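PDB 1VL4: PmbA-related protein from Thermotoga maritima, which is of uncertain function but belongs to the PmbA/TldD family and may act as a metallopeptidase. Local coordinates for residues P236-N241 / E357-M362; E361-V366 / V394-I399; V420-D425 / P435-E440. One frame throughout, in Å; residues are numbered along the deposited sequence.

Contact 1: residues P236-N241 / E357-M362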
ATOM      1  N   PRO A 236      13.018  15.889  29.552  1.00  9.34           N
ATOM      2  CA  PRO A 236      13.221  14.445  29.703  1.00 10.74           C
ATOM      3  C   PRO A 236      11.943  13.748  29.206  1.00  9.70           C
ATOM      4  O   PRO A 236      10.837  14.303  29.366  1.00  7.47           O
ATOM      5  CB  PRO A 236      13.431  14.245  31.217  1.00 11.49           C
ATOM      6  CG  PRO A 236      13.503  15.583  31.819  1.00 10.68           C
ATOM      7  CD  PRO A 236      12.995  16.597  30.837  1.00  7.41           C
ATOM      8  N   VAL A 237      12.099  12.609  28.546  1.00 11.06           N
ATOM      9  CA  VAL A 237      10.976  11.896  27.957  1.00 11.51           C
ATOM     10  C   VAL A 237      10.969  10.459  28.426  1.00 13.19           C
ATOM     11  O   VAL A 237      11.937   9.707  28.200  1.00 13.67           O
ATOM     12  CB  VAL A 237      10.990  11.967  26.402  1.00 11.77           C
ATOM     13  CG1 VAL A 237       9.981  10.977  25.807  1.00 13.35           C
ATOM     14  CG2 VAL A 237      10.674  13.394  25.903  1.00 14.31           C
ATOM     15  N   LEU A 238       9.886  10.071  29.093  1.00 10.50           N
ATOM     16  CA  LEU A 238       9.657   8.648  29.356  1.00 12.79           C
ATOM     17  C   LEU A 238       8.825   8.118  28.172  1.00 13.60           C
ATOM     18  O   LEU A 238       7.633   8.397  28.048  1.00 11.84           O
ATOM     19  CB  LEU A 238       8.949   8.459  30.687  1.00 14.26           C
ATOM     20  CG  LEU A 238       8.415   7.085  31.091  1.00 16.20           C
ATOM     21  CD1 LEU A 238       9.346   5.994  30.711  1.00 25.55           C
ATOM     22  CD2 LEU A 238       8.144   7.134  32.625  1.00 16.87           C
ATOM     23  N   MET A 239       9.486   7.431  27.257  1.00 11.38           N
ATOM     24  CA  MET A 239       8.783   6.896  26.112  1.00 13.50           C
ATOM     25  C   MET A 239       8.224   5.519  26.410  1.00  9.81           C
ATOM     26  O   MET A 239       8.953   4.534  26.500  1.00 10.96           O
ATOM     27  CB  MET A 239       9.686   6.903  24.916  1.00 12.28           C
ATOM     28  CG  MET A 239       9.017   6.329  23.681  1.00 24.81           C
ATOM     29  SD  MET A 239       9.801   6.887  22.169  1.00 28.68           S
ATOM     30  CE  MET A 239       9.686   8.629  22.417  1.00 18.59           C
ATOM     31  N   ARG A 240       6.905   5.444  26.569  1.00 10.01           N
ATOM     32  CA  ARG A 240       6.269   4.176  26.853  1.00 10.53           C
ATOM     33  C   ARG A 240       6.544   3.178  25.723  1.00  9.98           C
ATOM     34  O   ARG A 240       6.741   3.570  24.572  1.00  9.24           O
ATOM     35  CB  ARG A 240       4.782   4.322  27.046  1.00  8.28           C
ATOM     36  CG  ARG A 240       4.137   3.147  27.780  1.00  7.93           C
ATOM     37  CD  ARG A 240       2.695   3.388  28.079  1.00 17.69           C
ATOM     38  NE  ARG A 240       1.887   3.304  26.866  1.00 10.94           N
ATOM     39  CZ  ARG A 240       0.604   3.621  26.808  1.00 17.10           C
ATOM     40  NH1 ARG A 240      -0.019   3.535  25.655  1.00 15.42           N
ATOM     41  NH2 ARG A 240      -0.051   4.001  27.904  1.00 13.00           N
ATOM     42  N   ASN A 241       6.555   1.905  26.105  1.00  9.85           N
ATOM     43  CA  ASN A 241       6.735   0.785  25.184  1.00 11.17           C
ATOM     44  C   ASN A 241       5.987   0.928  23.844  1.00 12.95           C
ATOM     45  O   ASN A 241       6.574   0.754  22.771  1.00 13.88           O
ATOM     46  CB  ASN A 241       6.479  -0.603  25.878  1.00 11.53           C
ATOM     47  CG  ASN A 241       5.150  -0.719  26.629  1.00 11.57           C
ATOM     48  OD1 ASN A 241       4.199   0.035  26.400  1.00 14.69           O
ATOM     49  ND2 ASN A 241       5.070  -1.743  27.506  1.00 15.82           N
ATOM     50  N   GLU A 357       8.341   3.061  38.512  1.00 15.44           N
ATOM     51  CA  GLU A 357       9.681   3.397  38.976  1.00 18.87           C
ATOM     52  C   GLU A 357      10.384   4.388  38.046  1.00 16.36           C
ATOM     53  O   GLU A 357      11.005   5.347  38.495  1.00 12.66           O
ATOM     54  CB  GLU A 357      10.541   2.135  39.151  1.00 19.95           C
ATOM     55  CG  GLU A 357      10.106   1.299  40.365  1.00 29.32           C
ATOM     56  CD  GLU A 357      10.816  -0.052  40.486  1.00 28.29           C
ATOM     57  OE1 GLU A 357      10.918  -0.826  39.504  1.00 23.33           O
ATOM     58  OE2 GLU A 357      11.257  -0.348  41.613  1.00 51.12           O
ATOM     59  N   LEU A 358      10.238   4.179  36.749  1.00 13.84           N
ATOM     60  CA  LEU A 358      10.719   5.137  35.753  1.00 14.09           C
ATOM     61  C   LEU A 358      10.093   6.533  35.884  1.00  9.91           C
ATOM     62  O   LEU A 358      10.780   7.545  35.716  1.00 10.32           O
ATOM     63  CB  LEU A 358      10.490   4.591  34.327  1.00 15.18           C
ATOM     64  CG  LEU A 358      11.283   3.363  33.896  1.00 14.11           C
ATOM     65  CD1 LEU A 358      11.029   3.139  32.422  1.00 18.96           C
ATOM     66  CD2 LEU A 358      12.797   3.408  34.182  1.00 18.47           C
ATOM     67  N   LEU A 359       8.797   6.589  36.143  1.00 13.33           N
ATOM     68  CA  LEU A 359       8.118   7.870  36.435  1.00 16.86           C
ATOM     69  C   LEU A 359       8.784   8.590  37.600  1.00 17.04           C
ATOM     70  O   LEU A 359       9.113   9.793  37.536  1.00 15.98           O
ATOM     71  CB  LEU A 359       6.657   7.635  36.818  1.00 19.71           C
ATOM     72  CG  LEU A 359       5.703   7.495  35.641  1.00 21.18           C
ATOM     73  CD1 LEU A 359       4.340   6.985  36.155  1.00 20.65           C
ATOM     74  CD2 LEU A 359       5.565   8.809  34.921  1.00 21.62           C
ATOM     75  N   LYS A 360       8.956   7.821  38.671  1.00 15.58           N
ATOM     76  CA  LYS A 360       9.545   8.308  39.891  1.00 13.64           C
ATOM     77  C   LYS A 360      10.959   8.790  39.615  1.00 14.54           C
ATOM     78  O   LYS A 360      11.335   9.907  40.027  1.00 14.54           O
ATOM     79  CB  LYS A 360       9.538   7.204  40.955  1.00 17.88           C
ATOM     80  CG  LYS A 360       8.433   7.258  42.027  1.00 28.51           C
ATOM     81  CD  LYS A 360       7.047   7.538  41.463  1.00 37.50           C
ATOM     82  CE  LYS A 360       6.069   7.891  42.567  1.00 38.25           C
ATOM     83  NZ  LYS A 360       6.432   9.164  43.282  1.00 44.83           N
ATOM     84  N   GLU A 361      11.760   7.985  38.918  1.00 13.67           N
ATOM     85  CA  GLU A 361      13.144   8.408  38.604  1.00 15.20           C
ATOM     86  C   GLU A 361      13.193   9.662  37.735  1.00 13.85           C
ATOM     87  O   GLU A 361      14.024  10.530  37.961  1.00 12.89           O
ATOM     88  CB  GLU A 361      13.907   7.319  37.871  1.00 19.50           C
ATOM     89  CG  GLU A 361      14.152   6.062  38.656  1.00 29.17           C
ATOM     90  CD  GLU A 361      15.395   6.140  39.478  1.00 36.42           C
ATOM     91  OE1 GLU A 361      15.946   7.254  39.618  1.00 44.27           O
ATOM     92  OE2 GLU A 361      15.818   5.078  39.980  1.00 39.50           O
ATOM     93  N   MET A 362      12.341   9.738  36.704  1.00 12.48           N
ATOM     94  CA  MET A 362      12.286  10.928  35.873  1.00 11.69           C
ATOM     95  C   MET A 362      11.869  12.160  36.678  1.00 11.46           C
ATOM     96  O   MET A 362      12.430  13.242  36.492  1.00 11.75           O
ATOM     97  CB  MET A 362      11.301  10.748  34.725  1.00 10.27           C
ATOM     98  CG  MET A 362      11.222  12.024  33.836  1.00 15.89           C
ATOM     99  SD  MET A 362      10.235  11.822  32.352  1.00 13.70           S
ATOM    100  CE  MET A 362       8.601  11.652  33.073  1.00 15.99           C
TER

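Contact 2: residues E361-V366 / V394-I399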
ATOM      1  N   GLU A 361      11.760   7.985  38.918  1.00 13.67           N
ATOM      2  CA  GLU A 361      13.144   8.408  38.604  1.00 15.20           C
ATOM      3  C   GLU A 361      13.193   9.662  37.735  1.00 13.85           C
ATOM      4  O   GLU A 361      14.024  10.530  37.961  1.00 12.89           O
ATOM      5  CB  GLU A 361      13.907   7.319  37.871  1.00 19.50           C
ATOM      6  CG  GLU A 361      14.152   6.062  38.656  1.00 29.17           C
ATOM      7  CD  GLU A 361      15.395   6.140  39.478  1.00 36.42           C
ATOM      8  OE1 GLU A 361      15.946   7.254  39.618  1.00 44.27           O
ATOM      9  OE2 GLU A 361      15.818   5.078  39.980  1.00 39.50           O
ATOM     10  N   MET A 362      12.341   9.738  36.704  1.00 12.48           N
ATOM     11  CA  MET A 362      12.286  10.928  35.873  1.00 11.69           C
ATOM     12  C   MET A 362      11.869  12.160  36.678  1.00 11.46           C
ATOM     13  O   MET A 362      12.430  13.242  36.492  1.00 11.75           O
ATOM     14  CB  MET A 362      11.301  10.748  34.725  1.00 10.27           C
ATOM     15  CG  MET A 362      11.222  12.024  33.836  1.00 15.89           C
ATOM     16  SD  MET A 362      10.235  11.822  32.352  1.00 13.70           S
ATOM     17  CE  MET A 362       8.601  11.652  33.073  1.00 15.99           C
ATOM     18  N   ASP A 363      10.845  11.975  37.511  1.00 10.45           N
ATOM     19  CA  ASP A 363      10.300  12.954  38.437  1.00 11.31           C
ATOM     20  C   ASP A 363       9.563  14.136  37.791  1.00 11.40           C
ATOM     21  O   ASP A 363       8.522  14.578  38.289  1.00 14.33           O
ATOM     22  CB  ASP A 363      11.387  13.477  39.377  1.00 13.54           C
ATOM     23  CG  ASP A 363      10.855  14.522  40.345  1.00 18.49           C
ATOM     24  OD1 ASP A 363      10.041  14.138  41.209  1.00 25.19           O
ATOM     25  OD2 ASP A 363      11.211  15.717  40.233  1.00 21.95           O
ATOM     26  N   ARG A 364      10.134  14.711  36.747  1.00 11.36           N
ATOM     27  CA  ARG A 364       9.490  15.820  36.062  1.00 10.95           C
ATOM     28  C   ARG A 364       9.806  15.815  34.561  1.00  9.79           C
ATOM     29  O   ARG A 364      10.949  15.823  34.157  1.00  5.95           O
ATOM     30  CB  ARG A 364       9.906  17.115  36.714  1.00 14.36           C
ATOM     31  CG  ARG A 364       9.131  18.316  36.285  1.00 15.82           C
ATOM     32  CD  ARG A 364       9.554  19.483  37.140  1.00 22.69           C
ATOM     33  NE  ARG A 364       8.911  20.710  36.727  1.00 24.59           N
ATOM     34  CZ  ARG A 364       9.252  21.416  35.650  1.00 31.40           C
ATOM     35  NH1 ARG A 364      10.243  21.012  34.859  1.00 27.86           N
ATOM     36  NH2 ARG A 364       8.595  22.536  35.360  1.00 25.21           N
ATOM     37  N   GLY A 365       8.787  15.795  33.724  1.00  9.02           N
ATOM     38  CA  GLY A 365       9.038  15.584  32.314  1.00 11.27           C
ATOM     39  C   GLY A 365       7.816  15.117  31.555  1.00 12.01           C
ATOM     40  O   GLY A 365       6.694  15.205  32.056  1.00 11.25           O
ATOM     41  N   VAL A 366       8.059  14.630  30.341  1.00 11.06           N
ATOM     42  CA  VAL A 366       6.998  14.198  29.449  1.00 10.73           C
ATOM     43  C   VAL A 366       6.974  12.678  29.356  1.00  9.95           C
ATOM     44  O   VAL A 366       8.017  12.041  29.281  1.00 11.73           O
ATOM     45  CB  VAL A 366       7.200  14.760  28.039  1.00 10.77           C
ATOM     46  CG1 VAL A 366       6.070  14.269  27.112  1.00 13.13           C
ATOM     47  CG2 VAL A 366       7.247  16.290  28.081  1.00 12.66           C
ATOM     48  N   VAL A 394       4.398  15.058  33.777  1.00 12.00           N
ATOM     49  CA  VAL A 394       4.666  14.449  35.055  1.00 11.36           C
ATOM     50  C   VAL A 394       5.294  15.509  35.935  1.00  9.57           C
ATOM     51  O   VAL A 394       6.189  16.210  35.516  1.00  9.89           O
ATOM     52  CB  VAL A 394       5.659  13.276  34.885  1.00 11.28           C
ATOM     53  CG1 VAL A 394       6.066  12.670  36.232  1.00 11.05           C
ATOM     54  CG2 VAL A 394       5.071  12.224  33.972  1.00 10.89           C
ATOM     55  N   GLU A 395       4.788  15.652  37.141  1.00 13.70           N
ATOM     56  CA  GLU A 395       5.500  16.391  38.190  1.00 16.98           C
ATOM     57  C   GLU A 395       5.485  15.588  39.482  1.00 15.26           C
ATOM     58  O   GLU A 395       4.515  14.908  39.808  1.00 16.06           O
ATOM     59  CB  GLU A 395       4.963  17.810  38.403  1.00 16.73           C
ATOM     60  CG  GLU A 395       3.592  18.057  37.846  1.00 24.08           C
ATOM     61  CD  GLU A 395       3.149  19.509  37.986  1.00 26.91           C
ATOM     62  OE1 GLU A 395       4.027  20.402  38.123  1.00 32.69           O
ATOM     63  OE2 GLU A 395       1.911  19.747  37.953  1.00 36.67           O
ATOM     64  N   ASN A 396       6.588  15.676  40.198  1.00 16.92           N
ATOM     65  CA  ASN A 396       6.805  14.916  41.416  1.00 18.57           C
ATOM     66  C   ASN A 396       6.583  13.444  41.261  1.00 17.72           C
ATOM     67  O   ASN A 396       6.072  12.821  42.175  1.00 19.23           O
ATOM     68  CB  ASN A 396       5.923  15.465  42.535  1.00 20.30           C
ATOM     69  CG  ASN A 396       6.299  16.856  42.900  1.00 21.21           C
ATOM     70  OD1 ASN A 396       7.467  17.118  43.244  1.00 23.86           O
ATOM     71  ND2 ASN A 396       5.340  17.793  42.772  1.00 17.60           N
ATOM     72  N   GLY A 397       6.964  12.882  40.111  1.00 17.18           N
ATOM     73  CA  GLY A 397       6.897  11.444  39.893  1.00 15.88           C
ATOM     74  C   GLY A 397       5.520  10.862  39.601  1.00 18.38           C
ATOM     75  O   GLY A 397       5.335   9.622  39.591  1.00 19.00           O
ATOM     76  N   GLU A 398       4.578  11.735  39.283  1.00 18.82           N
ATOM     77  CA  GLU A 398       3.185  11.366  39.031  1.00 22.23           C
ATOM     78  C   GLU A 398       2.651  12.064  37.793  1.00 18.48           C
ATOM     79  O   GLU A 398       2.899  13.256  37.593  1.00 18.14           O
ATOM     80  CB  GLU A 398       2.327  11.797  40.239  1.00 23.36           C
ATOM     81  CG  GLU A 398       2.558  10.894  41.469  1.00 31.71           C
ATOM     82  CD  GLU A 398       1.901  11.413  42.728  1.00 32.38           C
ATOM     83  OE1 GLU A 398       0.876  12.140  42.628  1.00 45.62           O
ATOM     84  OE2 GLU A 398       2.422  11.096  43.830  1.00 51.72           O
ATOM     85  N   ILE A 399       1.859  11.359  36.998  1.00 17.82           N
ATOM     86  CA  ILE A 399       1.221  11.982  35.834  1.00 18.90           C
ATOM     87  C   ILE A 399       0.287  13.071  36.354  1.00 19.71           C
ATOM     88  O   ILE A 399      -0.524  12.831  37.251  1.00 20.18           O
ATOM     89  CB  ILE A 399       0.486  10.937  34.946  1.00 21.04           C
ATOM     90  CG1 ILE A 399       1.515  10.015  34.256  1.00 19.76           C
ATOM     91  CG2 ILE A 399      -0.412  11.603  33.923  1.00 16.50           C
ATOM     92  CD1 ILE A 399       0.938   8.727  33.826  1.00 26.47           C
TER

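Contact 3: residues V420-D425 / P435-E440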
ATOM      1  N   VAL A 420      18.866   6.576  29.245  1.00 10.67           N
ATOM      2  CA  VAL A 420      19.634   6.390  30.464  1.00 11.42           C
ATOM      3  C   VAL A 420      19.093   5.272  31.378  1.00 11.05           C
ATOM      4  O   VAL A 420      19.824   4.756  32.204  1.00 12.03           O
ATOM      5  CB  VAL A 420      19.785   7.753  31.254  1.00 11.39           C
ATOM      6  CG1 VAL A 420      20.486   8.781  30.386  1.00 14.62           C
ATOM      7  CG2 VAL A 420      18.442   8.300  31.750  1.00  8.91           C
ATOM      8  N   LEU A 421      17.822   4.913  31.229  1.00 12.11           N
ATOM      9  CA  LEU A 421      17.208   3.818  31.974  1.00 11.73           C
ATOM     10  C   LEU A 421      16.154   3.117  31.160  1.00 11.80           C
ATOM     11  O   LEU A 421      15.367   3.765  30.462  1.00 11.16           O
ATOM     12  CB  LEU A 421      16.516   4.338  33.226  1.00 14.58           C
ATOM     13  CG  LEU A 421      17.294   4.666  34.494  1.00 20.30           C
ATOM     14  CD1 LEU A 421      16.309   5.315  35.482  1.00 25.68           C
ATOM     15  CD2 LEU A 421      17.980   3.419  35.088  1.00 20.57           C
ATOM     16  N   VAL A 422      16.121   1.786  31.303  1.00 11.67           N
ATOM     17  CA  VAL A 422      15.265   0.891  30.528  1.00 13.06           C
ATOM     18  C   VAL A 422      14.370   0.116  31.497  1.00 11.79           C
ATOM     19  O   VAL A 422      14.837  -0.429  32.481  1.00 13.84           O
ATOM     20  CB  VAL A 422      16.117  -0.068  29.666  1.00 11.11           C
ATOM     21  CG1 VAL A 422      15.272  -0.963  28.784  1.00 12.16           C
ATOM     22  CG2 VAL A 422      17.126   0.752  28.798  1.00 10.51           C
ATOM     23  N   GLY A 423      13.096   0.043  31.159  1.00  9.92           N
ATOM     24  CA  GLY A 423      12.077  -0.631  31.979  1.00 12.51           C
ATOM     25  C   GLY A 423      12.021  -2.126  31.783  1.00 10.68           C
ATOM     26  O   GLY A 423      12.746  -2.705  30.963  1.00  9.94           O
ATOM     27  N   ASN A 424      11.084  -2.742  32.487  1.00 13.89           N
ATOM     28  CA  ASN A 424      10.917  -4.176  32.443  1.00 15.61           C
ATOM     29  C   ASN A 424       9.509  -4.504  31.910  1.00 16.28           C
ATOM     30  O   ASN A 424       9.054  -5.629  31.996  1.00 17.81           O
ATOM     31  CB  ASN A 424      11.220  -4.789  33.829  1.00 12.78           C
ATOM     32  CG  ASN A 424      10.168  -4.424  34.865  1.00 20.29           C
ATOM     33  OD1 ASN A 424       9.158  -3.820  34.546  1.00 17.77           O
ATOM     34  ND2 ASN A 424      10.412  -4.785  36.109  1.00 28.20           N
ATOM     35  N   ASP A 425       8.823  -3.508  31.356  1.00 17.40           N
ATOM     36  CA  ASP A 425       7.456  -3.652  30.856  1.00 16.65           C
ATOM     37  C   ASP A 425       7.523  -3.897  29.363  1.00 16.14           C
ATOM     38  O   ASP A 425       7.105  -3.078  28.566  1.00 15.21           O
ATOM     39  CB  ASP A 425       6.575  -2.424  31.169  1.00 18.56           C
ATOM     40  CG  ASP A 425       7.175  -1.110  30.669  1.00 19.79           C
ATOM     41  OD1 ASP A 425       8.413  -1.044  30.538  1.00 13.79           O
ATOM     42  OD2 ASP A 425       6.411  -0.149  30.429  1.00 16.01           O
ATOM     43  N   PRO A 435      10.456  -2.564  26.051  1.00 11.06           N
ATOM     44  CA  PRO A 435       9.894  -1.933  27.244  1.00 11.55           C
ATOM     45  C   PRO A 435       9.832  -0.427  27.081  1.00  9.49           C
ATOM     46  O   PRO A 435      10.153   0.097  26.030  1.00  9.24           O
ATOM     47  CB  PRO A 435      10.900  -2.320  28.313  1.00  8.83           C
ATOM     48  CG  PRO A 435      12.205  -2.226  27.583  1.00 10.35           C
ATOM     49  CD  PRO A 435      11.923  -2.641  26.150  1.00 14.83           C
ATOM     50  N   SER A 436       9.357   0.271  28.088  1.00 12.13           N
ATOM     51  CA  SER A 436       9.437   1.710  28.145  1.00 12.34           C
ATOM     52  C   SER A 436      10.912   2.072  28.439  1.00 13.32           C
ATOM     53  O   SER A 436      11.658   1.253  28.948  1.00 11.10           O
ATOM     54  CB  SER A 436       8.510   2.242  29.236  1.00 11.84           C
ATOM     55  OG  SER A 436       7.176   1.798  29.046  1.00 12.49           O
ATOM     56  N   VAL A 437      11.307   3.282  28.049  1.00 10.19           N
ATOM     57  CA  VAL A 437      12.623   3.855  28.350  1.00 10.93           C
ATOM     58  C   VAL A 437      12.507   5.295  28.801  1.00 10.98           C
ATOM     59  O   VAL A 437      11.521   6.022  28.470  1.00 11.88           O
ATOM     60  CB  VAL A 437      13.577   3.827  27.115  1.00 12.27           C
ATOM     61  CG1 VAL A 437      13.816   2.401  26.665  1.00 10.62           C
ATOM     62  CG2 VAL A 437      13.029   4.715  25.947  1.00 10.42           C
ATOM     63  N   LEU A 438      13.506   5.700  29.590  1.00 10.00           N
ATOM     64  CA  LEU A 438      13.750   7.080  29.942  1.00 10.18           C
ATOM     65  C   LEU A 438      14.882   7.682  29.089  1.00  9.80           C
ATOM     66  O   LEU A 438      16.029   7.201  29.097  1.00  9.47           O
ATOM     67  CB  LEU A 438      14.085   7.211  31.428  1.00  8.94           C
ATOM     68  CG  LEU A 438      14.421   8.634  31.845  1.00 17.04           C
ATOM     69  CD1 LEU A 438      13.266   9.616  31.529  1.00 15.20           C
ATOM     70  CD2 LEU A 438      14.786   8.628  33.322  1.00 21.54           C
ATOM     71  N   VAL A 439      14.510   8.722  28.339  1.00 11.08           N
ATOM     72  CA  VAL A 439      15.409   9.446  27.444  1.00 11.28           C
ATOM     73  C   VAL A 439      15.754  10.776  28.167  1.00 13.05           C
ATOM     74  O   VAL A 439      14.854  11.551  28.585  1.00 11.87           O
ATOM     75  CB  VAL A 439      14.745   9.697  26.036  1.00 11.32           C
ATOM     76  CG1 VAL A 439      15.710  10.379  25.059  1.00  7.98           C
ATOM     77  CG2 VAL A 439      14.221   8.444  25.426  1.00  9.82           C
ATOM     78  N   GLU A 440      17.054  11.015  28.337  1.00 14.79           N
ATOM     79  CA  GLU A 440      17.553  12.175  29.079  1.00 15.68           C
ATOM     80  C   GLU A 440      16.854  13.492  28.741  1.00 18.13           C
ATOM     81  O   GLU A 440      16.456  14.294  29.646  1.00 18.65           O
ATOM     82  CB  GLU A 440      19.046  12.329  28.828  1.00 16.30           C
ATOM     83  CG  GLU A 440      19.721  13.471  29.603  1.00 29.01           C
ATOM     84  CD  GLU A 440      20.079  13.138  31.049  1.00 35.91           C
ATOM     85  OE1 GLU A 440      19.430  12.249  31.653  1.00 44.62           O
ATOM     86  OE2 GLU A 440      21.012  13.793  31.574  1.00 42.55           O
TER

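Contact 1: residues P236-N241 / E357-M362
Leu238 and Met362 carry this contact, in which helix 355-362 lies antiparallel on strand 233-239, the axes of the two segments 9.4 Å apart, an alpha-on-beta layer. The helix leads straight into strand 365-372, which runs parallel beside 233-239, so it packs on the sheet that its own chain then joins. Leu238, a branched apolar side chain with its CG anti to the backbone N (chi1 171°), forks beneath the helix and serves two leucines at once, crossing each at about a right angle. Its CD1 meets CD1 of Leu358 at 3.7 Å. The other branch, CD2, reaches the helix backbone, lying 3.6 Å from Leu359 N, and also touches Leu359 CD2 at 3.8 Å. Met362, unbranched and flexible, suits the place one turn on, where the strand presents backbone as well as side chain. Pro236 adds its ring at the partly exposed margin, CB packing 4.1 Å from Met362 CG. The peptide groups under the sulphur are already engaged, since Pro236 and Leu238 both hydrogen-bond to Val366. SD rests 3.7 Å from Leu238 N, and the bend at chi3 (68°) turns the terminal methyl back to the strand, with CE 4.0 Å from Leu238 CB.

Contact 2: residues E361-V366 / V394-I399
Val394 packs against the end of Met362, its CG2 lying 3.7 Å from the methyl CE, while its other branch, CG1, comes 3.7 Å from Asp363 O. With CG1 anti to the backbone N (chi1 175°), the two methyls are split between the methionine and the chain leaving the helix. An alanine here would probably open a gap beside Met362 CE and leave that methyl freer to turn. The backbone anchors Val394 to Gly365: Val394 N donates to Gly365 O at 2.9 Å, and Gly365 N returns a longer bond to Val394 O at 3.2 Å, so that Val394 and Gly365 form an antiparallel hydrogen-bonded pair. Beside it, Arg364 CA directs a CA-H...O contact at the same carbonyl oxygen of Val394. Strands 384-395 and 398-404 form a beta hairpin closed by a type I' turn from Glu395 to Glu398, with Asn396 and Gly397, residues that readily adopt positive phi, at its two central positions. The tip of this hairpin meets the end of helix 355-362, where Asp363 breaks the helix with a phi of 69°. Its carbonyl accepts Gly397 N at 2.9 Å (Asp363 O), and its carboxylate OD1 lies 3.3 Å from Asn396 CA. Gly365 suits its place twice over: its extended backbone would jam a side chain against the preceding carbonyl, and a CB would collide with Met362 SD. Further out, Val367 touches both Met362 and Val394, and Leu359 of the helix also leans on Val394.

Contact 3: residues V420-D425 / P435-E440
Leu421 and Leu438 form an antiparallel hydrogen-bonded pair and Val422 and Val437 the adjoining non-hydrogen-bonded pair, the strand axes 4.8 Å apart at 166°. Leu438 N gives a nearly straight bond to Leu421 O at 2.8 Å, whereas the buried Leu421 N finds no partner. On the leucine face Leu421 CB and Leu438 CB lie 4.2 Å apart, and Val420 CG2 comes to Leu438 CD2 at 4.0 Å; on the valine face Val422 CG1 presses on the ring carbon CG of Pro435 at 3.5 Å, and Leu348 touches Val422, Pro435 and Val437. Beyond the strands a carboxylate grips a serine by both its donors. Asp425 OD2 takes the hydroxyl OG of Ser436 on its syn side in a short bond of 2.5 Å, and OD1 receives Ser436 N at 2.9 Å from above the carboxylate plane. Gly423 suits this bend, since a CB would collide with Asp425 OD1. Ser436 OG also bonds to Asn241 N, tying the pair to the start of helix 241-247. Segment 420-425 runs on into strand 427-428, and strand 432-434 leads into 435-440; those two strands pair in a second mixed sheet, so the whole is a long beta hairpin shared between two sheets.

How the contacts relate
All three contacts meet on one mixed sheet of the C-terminal region, with contact 1 between the others: its centre is about 7 Å from that of contact 2 and about 6 Å from that of contact 3, whose own centres are about 14 Å apart. Strand 233-239 joins them, since Leu238 N lies 2.7 Å from Val366 O on one flank and Met239 N 2.8 Å from Val437 O on the other. Met362 serves contacts 1 and 2 and reaches contact 3 as well, its SD 3.8 Å from Leu438 CD1. Where strand 233-239 ends, Asn241 ND2 approaches Asp425 O to 2.7 Å, a probable hydrogen bond. None of these segments can be assigned to a metal or active site.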